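Local coordinates for jacalin-type lectin domain-containing protein (Musa acuminata, PDB 7KMU) that probably binds mannose and mannose-containing glycans as a jacalin-related lectin with antiviral and mitogenic activity, at residues D38-T43 / Q53-T58; V29-G34 / G102-Y107; L86-K91 / F131-G136. One frame throughout, in Å; residues are numbered along the deposited sequence.

Contact 1: residues D38-T43 / Q53-T58; sequences DAIEIT and QHYGGT. With EDO (1,2-ethanediol), chain F.
The beta hairpin of strands 37-46 and 49-56 carries this contact, Ile-40 pairing with Tyr-55 and Ile-42 with Gln-53 as antiparallel hydrogen-bonded pairs. The short strand axes run at 165°. Ile-40 N donates to Tyr-55 O at 3.0 Å, and Tyr-55 N returns a bond to Ile-40 O at 2.9 Å; Ile-42 and Gln-53 exchange the same two bonds. Farther on, Gly-57 N still reaches Asp-38 O at 3.1 Å.

On one face, Glu-41 meets His-54. Chi1 of Glu-41 (-177°) sets CG beside the carbonyl carbon, and the chain runs on extended beyond it. OE2 lies at the imidazole edge, 3.4 Å from CD2 of His-54, with carboxylate and ring planes 65° apart. Ala-39 CB lies 3.6 Å from NE2 of the same His-54 ring. OE1 of Glu-41 accepts from O1 of an ethanediol at 2.8 Å. On the opposite face CD1 of Ile-42 touches the Tyr-55 ring at its edge, 3.8 Å from CE2, while Trp-18 stacks on that ring.

Where strand 37-46 pairs with strand 25-33, Asp-38 and Ala-39 both face Asn-32, a classic beta bulge. Asp-38 fits the aspartate of a GXXXD motif starting at Gly-34, probably a second sugar site as in banana lectin; the hairpin itself lies at the margin of one four-stranded sheet of the jacalin-type beta-prism fold.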
loop_
_atom_site.group_PDB
_atom_site.type_symbol
_atom_site.label_atom_id
_atom_site.label_comp_id
_atom_site.label_asym_id
_atom_site.label_seq_id
_atom_site.Cartn_x
_atom_site.Cartn_y
_atom_site.Cartn_z
ATOM N N ASP B 38 -7.198 -10.569 16.693
ATOM C CA ASP B 38 -7.123 -12.006 16.931
ATOM C C ASP B 38 -7.377 -12.817 15.677
ATOM O O ASP B 38 -6.725 -13.844 15.467
ATOM C CB ASP B 38 -8.177 -12.405 17.967
ATOM C CG ASP B 38 -7.876 -11.839 19.333
ATOM O OD1 ASP B 38 -8.311 -10.695 19.611
ATOM O OD2 ASP B 38 -7.181 -12.520 20.110
ATOM N N ALA B 39 -8.352 -12.393 14.867
ATOM C CA ALA B 39 -8.743 -13.175 13.708
ATOM C C ALA B 39 -9.476 -12.375 12.659
ATOM O O ALA B 39 -10.080 -11.330 12.944
ATOM C CB ALA B 39 -9.631 -14.339 14.167
ATOM N N ILE B 40 -9.457 -12.901 11.433
ATOM C CA ILE B 40 -10.220 -12.365 10.320
ATOM C C ILE B 40 -10.847 -13.552 9.623
ATOM O O ILE B 40 -10.180 -14.565 9.387
ATOM C CB ILE B 40 -9.409 -11.422 9.378
ATOM C CG1 ILE B 40 -10.333 -10.732 8.333
ATOM C CG2 ILE B 40 -8.206 -12.133 8.707
ATOM C CD1 ILE B 40 -9.714 -9.512 7.574
ATOM N N GLU B 41 -12.140 -13.451 9.355
ATOM C CA GLU B 41 -12.881 -14.500 8.671
ATOM C C GLU B 41 -13.569 -13.866 7.475
ATOM O O GLU B 41 -14.185 -12.807 7.609
ATOM C CB GLU B 41 -13.895 -15.129 9.638
ATOM C CG GLU B 41 -14.671 -16.280 9.036
ATOM C CD GLU B 41 -15.746 -16.793 9.968
ATOM O OE1 GLU B 41 -16.913 -16.375 9.808
ATOM O OE2 GLU B 41 -15.418 -17.594 10.870
ATOM N N ILE B 42 -13.425 -14.472 6.284
ATOM C CA ILE B 42 -14.005 -13.905 5.070
ATOM C C ILE B 42 -14.915 -14.916 4.412
ATOM O O ILE B 42 -14.530 -16.081 4.263
ATOM C CB ILE B 42 -12.917 -13.421 4.048
ATOM C CG1 ILE B 42 -11.833 -12.524 4.694
ATOM C CG2 ILE B 42 -13.544 -12.712 2.851
ATOM C CD1 ILE B 42 -10.534 -13.275 5.031
ATOM N N THR B 43 -16.112 -14.473 4.026
ATOM C CA THR B 43 -17.028 -15.276 3.224
ATOM C C THR B 43 -16.974 -14.636 1.838
ATOM O O THR B 43 -17.187 -13.425 1.686
ATOM C CB THR B 43 -18.438 -15.315 3.811
ATOM O OG1 THR B 43 -18.386 -16.008 5.054
ATOM C CG2 THR B 43 -19.432 -16.043 2.887
ATOM N N GLN B 53 -13.617 -18.712 5.172
ATOM C CA GLN B 53 -12.301 -19.077 5.647
ATOM C C GLN B 53 -11.962 -18.224 6.850
ATOM O O GLN B 53 -12.101 -16.997 6.782
ATOM C CB GLN B 53 -11.241 -18.902 4.558
ATOM C CG GLN B 53 -11.363 -19.875 3.385
ATOM C CD GLN B 53 -10.921 -21.295 3.701
ATOM O OE1 GLN B 53 -10.292 -21.587 4.732
ATOM N NE2 GLN B 53 -11.234 -22.218 2.803
ATOM N N HIS B 54 -11.493 -18.864 7.932
ATOM C CA HIS B 54 -11.106 -18.217 9.188
ATOM C C HIS B 54 -9.603 -18.311 9.353
ATOM O O HIS B 54 -9.017 -19.387 9.193
ATOM C CB HIS B 54 -11.805 -18.923 10.370
ATOM C CG HIS B 54 -11.576 -18.285 11.708
ATOM N ND1 HIS B 54 -10.410 -18.496 12.428
ATOM C CD2 HIS B 54 -12.402 -17.499 12.431
ATOM C CE1 HIS B 54 -10.559 -17.815 13.555
ATOM N NE2 HIS B 54 -11.738 -17.194 13.594
ATOM N N TYR B 55 -8.973 -17.176 9.697
ATOM C CA TYR B 55 -7.542 -17.070 9.929
ATOM C C TYR B 55 -7.311 -16.449 11.297
ATOM O O TYR B 55 -8.031 -15.525 11.673
ATOM C CB TYR B 55 -6.890 -16.228 8.817
ATOM C CG TYR B 55 -7.253 -16.729 7.433
ATOM C CD1 TYR B 55 -6.708 -17.906 6.935
ATOM C CD2 TYR B 55 -8.190 -16.060 6.649
ATOM C CE1 TYR B 55 -7.062 -18.394 5.675
ATOM C CE2 TYR B 55 -8.547 -16.534 5.384
ATOM C CZ TYR B 55 -7.977 -17.701 4.903
ATOM O OH TYR B 55 -8.299 -18.171 3.648
ATOM N N GLY B 56 -6.357 -16.991 12.038
ATOM C CA GLY B 56 -6.057 -16.527 13.389
ATOM C C GLY B 56 -6.653 -17.407 14.470
ATOM O O GLY B 56 -7.142 -18.514 14.197
ATOM N N GLY B 57 -6.630 -16.894 15.693
ATOM C CA GLY B 57 -7.074 -17.616 16.882
ATOM C C GLY B 57 -8.529 -17.485 17.259
ATOM O O GLY B 57 -9.369 -17.067 16.456
ATOM N N THR B 58 -8.828 -17.879 18.510
ATOM C CA THR B 58 -10.211 -17.911 18.984
ATOM C C THR B 58 -10.600 -16.752 19.920
ATOM O O THR B 58 -11.735 -16.722 20.401
ATOM C CB THR B 58 -10.472 -19.280 19.655
ATOM O OG1 THR B 58 -9.589 -19.405 20.770
ATOM C CG2 THR B 58 -10.260 -20.457 18.697
HETATM C C1 EDO F . -17.499 -13.672 7.398
HETATM O O1 EDO F . -17.492 -15.071 7.390
HETATM C C2 EDO F . -18.622 -13.208 8.344
HETATM O O2 EDO F . -19.901 -13.530 7.809
#

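Contact 2: residues V29-G34 / G102-Y107; sequences VKINAG and GPFGAY
Ala-33 and Gly-105 bring the two backbones nearest, with 5.3 Å between Ala-33 CA and Gly-105 CA, yet no hydrogen bond passes between 29-34 and 102-107, so the chains meet by packing and not by strand pairing. The one directed backbone contact is a CA-H...O approach from Gly-105 CA to Gly-34 O at 3.5 Å, with 148° at the hydrogen. Gly-105 has a positive phi of 97°, at which a CB would be jammed against the carbonyl O of the residue before. Gly-34 O also faces Ala-106, whose CB lies 4.1 Å from that Gly-34 O.

The side chains touch in two places. Ala-33 CB sits 3.8 Å from CB of Phe-104, and it lies at the same range from the backbone N of Gly-105. Farther back along strand 25-33, Ile-31 meets the aromatic ring with two methyls: both its CG2 and its CD1 lie 4.0 Å from CD2 of Phe-104. Chi1 of Phe-104 (-56°) sets CG beside the backbone N; CB meets Ala-33, and the CD2 corner of the ring meets Ile-31. Within 102-107 itself, Gly-102 CA covers one ring face, placed toward the rim, and the peptide bond before Pro-103 is cis. Together the two segments bury 198 Å², a modest patch near the surface.

Around this patch His-63 of strand 61-66 stacks on the Phe-104 ring, and Phe-101 meets it edge-to-face. Ile-31 packs as well on Leu-92 of strand 86-96 and on Ile-40 of strand 37-46. The contact therefore joins an inner strand of one sheet, 25-33, to a strand that lies, within this chain, at an edge of another, 100-104.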
loop_
_atom_site.group_PDB
_atom_site.type_symbol
_atom_site.label_atom_id
_atom_site.label_comp_id
_atom_site.label_asym_id
_atom_site.label_seq_id
_atom_site.Cartn_x
_atom_site.Cartn_y
_atom_site.Cartn_z
ATOM N N VAL B 29 -17.195 -10.014 5.983
ATOM C CA VAL B 29 -15.942 -10.094 6.723
ATOM C C VAL B 29 -16.288 -10.020 8.207
ATOM O O VAL B 29 -17.079 -9.167 8.605
ATOM C CB VAL B 29 -14.928 -8.968 6.327
ATOM C CG1 VAL B 29 -13.707 -8.954 7.261
ATOM C CG2 VAL B 29 -14.465 -9.119 4.879
ATOM N N LYS B 30 -15.644 -10.866 9.025
ATOM C CA LYS B 30 -15.779 -10.813 10.473
ATOM C C LYS B 30 -14.387 -10.637 11.050
ATOM O O LYS B 30 -13.480 -11.399 10.714
ATOM C CB LYS B 30 -16.429 -12.087 11.013
ATOM C CG LYS B 30 -16.630 -12.078 12.538
ATOM C CD LYS B 30 -17.300 -13.380 13.031
ATOM C CE LYS B 30 -16.330 -14.522 13.223
ATOM N NZ LYS B 30 -17.023 -15.750 13.694
ATOM N N ILE B 31 -14.205 -9.617 11.908
ATOM C CA ILE B 31 -12.926 -9.396 12.572
ATOM C C ILE B 31 -13.135 -9.606 14.055
ATOM O O ILE B 31 -14.088 -9.061 14.606
ATOM C CB ILE B 31 -12.354 -7.968 12.285
ATOM C CG1 ILE B 31 -11.903 -7.850 10.806
ATOM C CG2 ILE B 31 -11.210 -7.583 13.263
ATOM C CD1 ILE B 31 -11.534 -6.395 10.319
ATOM N N ASN B 32 -12.264 -10.394 14.696
ATOM C CA ASN B 32 -12.274 -10.576 16.149
ATOM C C ASN B 32 -11.114 -9.781 16.694
ATOM O O ASN B 32 -9.976 -9.909 16.207
ATOM C CB ASN B 32 -12.150 -12.032 16.558
ATOM C CG ASN B 32 -13.454 -12.771 16.460
ATOM O OD1 ASN B 32 -13.977 -13.013 15.369
ATOM N ND2 ASN B 32 -14.028 -13.135 17.604
ATOM N N ALA B 33 -11.398 -8.942 17.696
ATOM C CA ALA B 33 -10.360 -8.080 18.253
ATOM C C ALA B 33 -10.618 -7.760 19.705
ATOM O O ALA B 33 -11.772 -7.730 20.135
ATOM C CB ALA B 33 -10.312 -6.779 17.463
ATOM N N GLY B 34 -9.541 -7.500 20.421
ATOM C CA GLY B 34 -9.551 -7.046 21.810
ATOM C C GLY B 34 -8.476 -5.992 21.901
ATOM O O GLY B 34 -8.582 -4.939 21.257
ATOM N N GLY B 102 -14.739 -0.588 11.373
ATOM C CA GLY B 102 -13.677 -0.386 12.334
ATOM C C GLY B 102 -13.512 1.080 12.695
ATOM O O GLY B 102 -14.394 1.895 12.409
ATOM N N PRO B 103 -12.403 1.447 13.347
ATOM C CA PRO B 103 -11.249 0.604 13.700
ATOM C C PRO B 103 -11.523 -0.400 14.805
ATOM O O PRO B 103 -12.328 -0.151 15.707
ATOM C CB PRO B 103 -10.190 1.628 14.148
ATOM C CG PRO B 103 -11.013 2.781 14.685
ATOM C CD PRO B 103 -12.196 2.853 13.762
ATOM N N PHE B 104 -10.849 -1.546 14.720
ATOM C CA PHE B 104 -10.885 -2.584 15.744
ATOM C C PHE B 104 -9.486 -2.751 16.292
ATOM O O PHE B 104 -8.507 -2.533 15.567
ATOM C CB PHE B 104 -11.415 -3.908 15.191
ATOM C CG PHE B 104 -12.769 -3.744 14.561
ATOM C CD1 PHE B 104 -13.856 -3.295 15.313
ATOM C CD2 PHE B 104 -12.953 -3.982 13.207
ATOM C CE1 PHE B 104 -15.096 -3.094 14.718
ATOM C CE2 PHE B 104 -14.209 -3.815 12.618
ATOM C CZ PHE B 104 -15.269 -3.364 13.378
ATOM N N GLY B 105 -9.390 -3.128 17.563
ATOM C CA GLY B 105 -8.102 -3.283 18.220
ATOM C C GLY B 105 -7.761 -2.039 19.011
ATOM O O GLY B 105 -8.331 -0.972 18.768
ATOM N N ALA B 106 -6.844 -2.163 19.972
ATOM C CA ALA B 106 -6.494 -1.039 20.845
ATOM C C ALA B 106 -5.034 -0.599 20.778
ATOM O O ALA B 106 -4.728 0.542 21.134
ATOM C CB ALA B 106 -6.865 -1.378 22.283
ATOM N N TYR B 107 -4.128 -1.484 20.347
ATOM C CA TYR B 107 -2.703 -1.177 20.292
ATOM C C TYR B 107 -2.288 -0.411 19.049
ATOM O O TYR B 107 -2.785 -0.680 17.955
ATOM C CB TYR B 107 -1.878 -2.476 20.369
ATOM C CG TYR B 107 -1.539 -2.950 21.768
ATOM C CD1 TYR B 107 -2.541 -3.190 22.707
ATOM C CD2 TYR B 107 -0.231 -3.271 22.114
ATOM C CE1 TYR B 107 -2.242 -3.679 23.977
ATOM C CE2 TYR B 107 0.083 -3.753 23.384
ATOM C CZ TYR B 107 -0.926 -3.955 24.312
ATOM O OH TYR B 107 -0.622 -4.430 25.564
#

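Contact 3: residues L86-K91 / F131-G136; sequences LTIIGK and FIDAIG. With EDO (1,2-ethanediol), chain E.
Chi1 of Ile-88 (65°) puts CG1 in the crowded position between its backbone N and carbonyl carbon, and a nearly anti chi2 carries CD1 outward to 3.8 Å from CD2 of Phe-131. Leu-86 comes to the edge of the same ring, its CD1 lying 4.0 Å from CE2 of Phe-131. A single interstrand hydrogen bond ties the backbones, Ile-89 N to Ile-132 O at 3.0 Å and nearly straight (169°). Beside it CG1 of Ile-89 packs against CG2 of both Ile-132 and Ile-135.

The short strand axes cross at 68°, as befits strands of two different sheets meeting in a beta-prism fold. Asp-133 and Ala-134 both oppose Arg-127, forming a classic beta bulge, and Asp-133 fits the aspartate of the GXXXD sugar-binding motif of mannose-specific jacalin relatives.

An ethanediol, probably from the crystallisation liquor, holds this place, where sugar hydroxyls would be expected to bind: its O1 accepts from Phe-131 N at 2.9 Å and donates to Asp-133 OD1 at 2.7 Å, while its O2 donates to Asp-133 OD2 at 2.8 Å. OD2 has a second donor, since one water bridges Asp-133 OD2 and Thr-87 O at 2.7 Å from each.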
loop_
_atom_site.group_PDB
_atom_site.type_symbol
_atom_site.label_atom_id
_atom_site.label_comp_id
_atom_site.label_asym_id
_atom_site.label_seq_id
_atom_site.Cartn_x
_atom_site.Cartn_y
_atom_site.Cartn_z
ATOM N N LEU B 86 5.819 -10.082 20.574
ATOM C CA LEU B 86 5.432 -10.511 19.222
ATOM C C LEU B 86 5.210 -9.253 18.388
ATOM O O LEU B 86 4.816 -8.228 18.944
ATOM C CB LEU B 86 4.095 -11.293 19.226
ATOM C CG LEU B 86 4.040 -12.631 19.967
ATOM C CD1 LEU B 86 2.634 -13.171 19.962
ATOM C CD2 LEU B 86 4.984 -13.643 19.357
ATOM N N THR B 87 5.411 -9.329 17.070
ATOM C CA THR B 87 5.133 -8.212 16.159
ATOM C C THR B 87 3.914 -8.667 15.349
ATOM O O THR B 87 4.022 -9.601 14.556
ATOM C CB THR B 87 6.351 -7.905 15.262
ATOM O OG1 THR B 87 7.475 -7.569 16.086
ATOM C CG2 THR B 87 6.095 -6.755 14.296
ATOM N N ILE B 88 2.751 -8.052 15.585
ATOM C CA ILE B 88 1.487 -8.489 14.967
ATOM C C ILE B 88 0.638 -7.272 14.545
ATOM O O ILE B 88 1.049 -6.126 14.734
ATOM C CB ILE B 88 0.696 -9.399 15.972
ATOM C CG1 ILE B 88 0.263 -8.615 17.229
ATOM C CG2 ILE B 88 1.489 -10.682 16.370
ATOM C CD1 ILE B 88 -0.707 -9.374 18.144
ATOM N N ILE B 89 -0.568 -7.528 14.021
ATOM C CA ILE B 89 -1.506 -6.448 13.673
ATOM C C ILE B 89 -2.302 -6.104 14.946
ATOM O O ILE B 89 -2.980 -6.968 15.524
ATOM C CB ILE B 89 -2.421 -6.861 12.492
ATOM C CG1 ILE B 89 -1.606 -7.334 11.261
ATOM C CG2 ILE B 89 -3.399 -5.706 12.121
ATOM C CD1 ILE B 89 -0.541 -6.290 10.737
ATOM N N GLY B 90 -2.195 -4.844 15.379
ATOM C CA GLY B 90 -2.846 -4.392 16.602
ATOM C C GLY B 90 -4.132 -3.624 16.384
ATOM O O GLY B 90 -4.965 -3.558 17.294
ATOM N N LYS B 91 -4.295 -3.015 15.182
ATOM C CA LYS B 91 -5.484 -2.245 14.816
ATOM C C LYS B 91 -5.746 -2.456 13.344
ATOM O O LYS B 91 -4.798 -2.574 12.565
ATOM C CB LYS B 91 -5.280 -0.747 15.070
ATOM C CG LYS B 91 -5.612 -0.334 16.480
ATOM C CD LYS B 91 -5.719 1.183 16.610
ATOM C CE LYS B 91 -6.052 1.513 18.027
ATOM N NZ LYS B 91 -6.237 2.970 18.228
ATOM N N PHE B 131 -2.926 -15.106 16.692
ATOM C CA PHE B 131 -3.454 -13.817 16.236
ATOM C C PHE B 131 -3.157 -13.589 14.765
ATOM O O PHE B 131 -2.600 -14.472 14.104
ATOM C CB PHE B 131 -2.820 -12.679 17.069
ATOM C CG PHE B 131 -2.691 -12.979 18.545
ATOM C CD1 PHE B 131 -3.816 -13.247 19.321
ATOM C CD2 PHE B 131 -1.445 -13.010 19.155
ATOM C CE1 PHE B 131 -3.691 -13.562 20.680
ATOM C CE2 PHE B 131 -1.326 -13.308 20.525
ATOM C CZ PHE B 131 -2.448 -13.603 21.264
ATOM N N ILE B 132 -3.494 -12.384 14.256
ATOM C CA ILE B 132 -3.126 -12.036 12.890
ATOM C C ILE B 132 -1.745 -11.384 12.937
ATOM O O ILE B 132 -1.617 -10.218 13.318
ATOM C CB ILE B 132 -4.180 -11.134 12.197
ATOM C CG1 ILE B 132 -5.548 -11.845 12.101
ATOM C CG2 ILE B 132 -3.691 -10.669 10.802
ATOM C CD1 ILE B 132 -5.541 -13.236 11.292
ATOM N N ASP B 133 -0.695 -12.147 12.576
ATOM C CA ASP B 133 0.678 -11.643 12.572
ATOM C C ASP B 133 0.896 -10.632 11.461
ATOM O O ASP B 133 1.644 -9.671 11.641
ATOM C CB ASP B 133 1.659 -12.810 12.351
ATOM C CG ASP B 133 1.630 -13.812 13.489
ATOM O OD1 ASP B 133 0.671 -14.615 13.549
ATOM O OD2 ASP B 133 2.549 -13.771 14.333
ATOM N N ALA B 134 0.310 -10.897 10.282
ATOM C CA ALA B 134 0.535 -10.062 9.103
ATOM C C ALA B 134 -0.629 -10.146 8.148
ATOM O O ALA B 134 -1.370 -11.142 8.139
ATOM C CB ALA B 134 1.812 -10.502 8.395
ATOM N N ILE B 135 -0.801 -9.102 7.338
ATOM C CA ILE B 135 -1.913 -9.055 6.403
ATOM C C ILE B 135 -1.503 -8.356 5.110
ATOM O O ILE B 135 -0.600 -7.521 5.105
ATOM C CB ILE B 135 -3.153 -8.400 7.091
ATOM C CG1 ILE B 135 -4.468 -8.670 6.296
ATOM C CG2 ILE B 135 -2.930 -6.898 7.396
ATOM C CD1 ILE B 135 -5.794 -8.462 7.145
ATOM N N GLY B 136 -2.174 -8.727 4.037
ATOM C CA GLY B 136 -1.986 -8.163 2.709
ATOM C C GLY B 136 -3.272 -8.299 1.934
ATOM O O GLY B 136 -4.205 -8.999 2.368
HETATM C C1 EDO E . 0.867 -15.078 16.990
HETATM O O1 EDO E . -0.110 -15.414 16.001
HETATM C C2 EDO E . 2.002 -16.130 17.058
HETATM O O2 EDO E . 2.779 -16.117 15.875
HETATM O O HOH W 1 4.680 -12.175 14.027
#

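Along the chain, contact 1 falls wholly between the two segments of contact 2 and closes before contact 3 opens, whereas the segments of contacts 2 and 3 alternate: 29-34, 86-91, 102-107, 131-136. Their centres lie about 11 Å (1 to 2), 12 Å (1 to 3) and 11 Å (2 to 3) apart. Contacts 1 and 2 share a sheet through neighbouring strands 25-33 and 37-46; contacts 2 and 3 share another through 86-96 and 100-104. Contact 3 adds the sheet of strand 132-140. The contacts thus tie the three sheets together near Asp-38 and Asp-133, the aspartates of two GXXXD sequences that probably form neighbouring sugar sites.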